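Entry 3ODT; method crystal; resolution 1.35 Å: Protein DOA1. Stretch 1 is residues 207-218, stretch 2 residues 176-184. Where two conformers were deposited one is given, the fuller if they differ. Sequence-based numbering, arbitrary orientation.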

# COMPACT_ATOMS: atom_id res chain seq x y z
N ILE A 207 -1.01 7.94 13.28
CA ILE A 207 0.17 7.77 12.45
C ILE A 207 1.31 8.29 13.28
O ILE A 207 1.15 9.29 13.96
CB ILE A 207 0.07 8.60 11.17
CG1 ILE A 207 -1.25 8.30 10.45
CG2 ILE A 207 1.29 8.39 10.31
CD1 ILE A 207 -1.65 9.37 9.45
N LYS A 208 2.43 7.60 13.28
CA LYS A 208 3.59 7.99 14.06
C LYS A 208 4.90 7.88 13.25
O LYS A 208 5.10 6.92 12.49
CB LYS A 208 3.69 7.15 15.33
CG LYS A 208 2.49 7.29 16.22
CD LYS A 208 2.67 6.68 17.61
CE LYS A 208 1.37 6.67 18.36
NZ LYS A 208 1.53 6.31 19.79
N LEU A 209 5.77 8.87 13.45
CA LEU A 209 7.13 8.87 12.92
C LEU A 209 8.04 8.34 14.01
O LEU A 209 7.99 8.81 15.15
CB LEU A 209 7.51 10.31 12.55
CG LEU A 209 8.96 10.49 12.13
CD1 LEU A 209 9.26 9.78 10.82
CD2 LEU A 209 9.24 11.96 12.00
N VAL A 210 8.84 7.33 13.68
CA VAL A 210 9.62 6.59 14.65
C VAL A 210 11.10 6.53 14.24
O VAL A 210 11.45 6.31 13.08
CB VAL A 210 9.06 5.13 14.76
CG1 VAL A 210 9.81 4.33 15.83
CG2 VAL A 210 7.55 5.15 15.07
N ASP A 211 11.96 6.71 15.23
CA ASP A 211 13.40 6.54 15.08
C ASP A 211 13.73 5.04 15.09
O ASP A 211 13.44 4.33 16.04
CB ASP A 211 14.11 7.29 16.22
CG ASP A 211 15.61 7.27 16.09
OD1 ASP A 211 16.21 6.20 15.91
OD2 ASP A 211 16.21 8.35 16.22
N MSE A 212 14.28 4.54 14.01
CA MSE A 212 14.49 3.12 13.93
C MSE A 212 15.54 2.60 14.89
O MSE A 212 15.49 1.43 15.29
CB MSE A 212 14.94 2.74 12.55
CG MSE A 212 14.95 1.27 12.46
SE MSE A 212 13.63 0.82 11.39
CE MSE A 212 14.69 0.86 10.04
N HIS A 213 16.50 3.44 15.24
CA HIS A 213 17.56 3.01 16.14
C HIS A 213 17.12 3.03 17.61
O HIS A 213 17.38 2.10 18.35
CB HIS A 213 18.80 3.87 15.95
CG HIS A 213 19.88 3.60 16.94
ND1 HIS A 213 20.61 2.43 16.95
CD2 HIS A 213 20.33 4.34 17.98
CE1 HIS A 213 21.47 2.46 17.95
NE2 HIS A 213 21.33 3.61 18.59
N THR A 214 16.39 4.07 18.00
CA THR A 214 16.05 4.24 19.42
C THR A 214 14.62 3.79 19.73
O THR A 214 14.28 3.59 20.89
CB THR A 214 16.14 5.70 19.83
OG1 THR A 214 15.18 6.46 19.09
CG2 THR A 214 17.53 6.25 19.58
N GLY A 215 13.78 3.61 18.71
CA GLY A 215 12.37 3.33 18.91
C GLY A 215 11.55 4.52 19.41
O GLY A 215 10.36 4.38 19.66
N ASP A 216 12.17 5.69 19.54
CA ASP A 216 11.45 6.88 20.02
C ASP A 216 10.40 7.28 19.03
O ASP A 216 10.65 7.30 17.82
CB ASP A 216 12.37 8.09 20.21
CG ASP A 216 13.31 7.96 21.39
OD1 ASP A 216 12.93 7.35 22.41
OD2 ASP A 216 14.43 8.49 21.29
N VAL A 217 9.24 7.69 19.52
CA VAL A 217 8.24 8.31 18.67
C VAL A 217 8.63 9.78 18.55
O VAL A 217 8.65 10.51 19.53
CB VAL A 217 6.87 8.17 19.28
CG1 VAL A 217 5.83 9.04 18.51
CG2 VAL A 217 6.48 6.72 19.30
N LEU A 218 8.95 10.19 17.33
CA LEU A 218 9.37 11.56 17.04
C LEU A 218 8.20 12.49 16.80
O LEU A 218 8.30 13.70 17.03
CB LEU A 218 10.28 11.58 15.81
CG LEU A 218 11.54 10.72 15.96
CD1 LEU A 218 12.39 10.76 14.74
CD2 LEU A 218 12.32 11.22 17.17
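Stretch 2 (176-184) IKTFSGIHN

A β-hairpin offers a neighbouring segment two kinds of surface, the apolar side chains of its strands and the backbone of its turn, and in DOA1 residues 176–184 use both. In stretch 1 the strands 207–211 and 217–218 are joined by a turn that D211 fastens: its backbone O accepts the amide of G215, and its OD1 accepts that of T214. Stretch 2 runs past this hairpin from the turn towards the strands, its CA atoms lying nearest those of H213 at K177, of G215 at F179 (6.2 Å) and of V217 at I182 (6.9 Å).

Stretch 2 opens with the end of a strand, 176–179, extended from K177 onward. I176 makes no contact, but K177 points toward the turn and lays its aliphatic chain along the carbonyls there, with CD 3.6 Å from M212 O and CE 3.6 Å from H213 O. T178 is out of reach, as expected from the alternation of a strand, and F179 points toward the hairpin again. Its ring meets the turn at its edge, where CZ is 3.3 Å from M212 O and CD1 is 3.7 Å from G215 CA; the selenium of selenomethionine M212 lies obliquely, 5.2 Å from the ring centroid. G215, with phi at 72°, adopts a conformation that by itself favours glycine.

The strand ends at F179, and S180 and G181 carry the chain on without contact. I182 then has more of its surface covered by the hairpin than any other residue of the segment. Its CA-to-CB bond points sideways, yet the side chain reaches back to the hairpin: CD1 is 3.8 Å from V217 CG2 and 3.5 Å from G215 O, while CG2 is 3.8 Å from V210 CG2. The backbone of I182 supplies the acceptor of the one hydrogen bond between the segments, K208 NZ to I182 O at 2.8 Å. The H183 ring packs beside the aliphatic part of K208, and N184 leaves the contact.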

# COMPACT_ATOMS: atom_id res chain seq x y z
N ILE A 176 15.72 -8.42 14.40
CA ILE A 176 16.81 -7.79 15.15
C ILE A 176 16.32 -6.70 16.09
O ILE A 176 17.02 -6.34 17.03
CB ILE A 176 17.92 -7.23 14.20
CG1 ILE A 176 17.37 -6.18 13.23
CG2 ILE A 176 18.58 -8.38 13.45
CD1 ILE A 176 18.45 -5.41 12.49
N LYS A 177 15.11 -6.24 15.88
CA LYS A 177 14.48 -5.30 16.81
C LYS A 177 12.96 -5.34 16.74
O LYS A 177 12.39 -5.43 15.64
CB LYS A 177 14.97 -3.89 16.52
CG LYS A 177 14.56 -2.86 17.58
CD LYS A 177 15.26 -1.52 17.34
CE LYS A 177 14.95 -0.52 18.43
NZ LYS A 177 15.55 -0.83 19.77
N THR A 178 12.33 -5.25 17.90
CA THR A 178 10.87 -5.15 18.00
C THR A 178 10.50 -3.83 18.62
O THR A 178 11.10 -3.39 19.61
CB THR A 178 10.29 -6.32 18.82
OG1 THR A 178 10.58 -7.55 18.15
CG2 THR A 178 8.80 -6.20 18.92
N PHE A 179 9.54 -3.15 17.98
CA PHE A 179 8.98 -1.90 18.46
C PHE A 179 7.58 -2.19 19.00
O PHE A 179 6.59 -2.27 18.25
CB PHE A 179 8.91 -0.87 17.32
CG PHE A 179 10.22 -0.64 16.60
CD1 PHE A 179 11.07 0.40 16.97
CD2 PHE A 179 10.59 -1.44 15.53
CE1 PHE A 179 12.26 0.60 16.32
CE2 PHE A 179 11.78 -1.26 14.88
CZ PHE A 179 12.62 -0.23 15.26
N SER A 180 7.48 -2.34 20.32
CA SER A 180 6.22 -2.74 20.97
C SER A 180 5.55 -1.55 21.63
O SER A 180 4.41 -1.66 22.11
CB SER A 180 6.46 -3.81 22.01
OG SER A 180 7.19 -3.27 23.09
N GLY A 181 6.23 -0.41 21.64
CA GLY A 181 5.70 0.79 22.28
C GLY A 181 5.15 1.89 21.37
O GLY A 181 4.95 3.02 21.82
N ILE A 182 4.90 1.56 20.11
CA ILE A 182 4.47 2.57 19.14
C ILE A 182 2.94 2.66 19.10
O ILE A 182 2.39 3.76 19.15
CB ILE A 182 5.01 2.26 17.74
CG1 ILE A 182 6.52 2.01 17.83
CG2 ILE A 182 4.70 3.41 16.78
CD1 ILE A 182 7.30 3.16 18.40
N HIS A 183 2.27 1.52 18.99
CA HIS A 183 0.82 1.48 19.03
C HIS A 183 0.38 0.41 20.00
O HIS A 183 1.03 -0.64 20.08
CB HIS A 183 0.28 1.12 17.66
CG HIS A 183 0.59 2.12 16.60
ND1 HIS A 183 1.58 1.92 15.66
CD2 HIS A 183 0.04 3.32 16.32
CE1 HIS A 183 1.61 2.96 14.83
NE2 HIS A 183 0.70 3.83 15.22
N ASN A 184 -0.73 0.65 20.68
CA ASN A 184 -1.34 -0.36 21.54
C ASN A 184 -2.55 -0.99 20.85
O ASN A 184 -3.56 -1.28 21.49
CB ASN A 184 -1.75 0.25 22.88
CG ASN A 184 -2.09 -0.80 23.92
OD1 ASN A 184 -1.57 -1.91 23.89
ND2 ASN A 184 -2.99 -0.46 24.84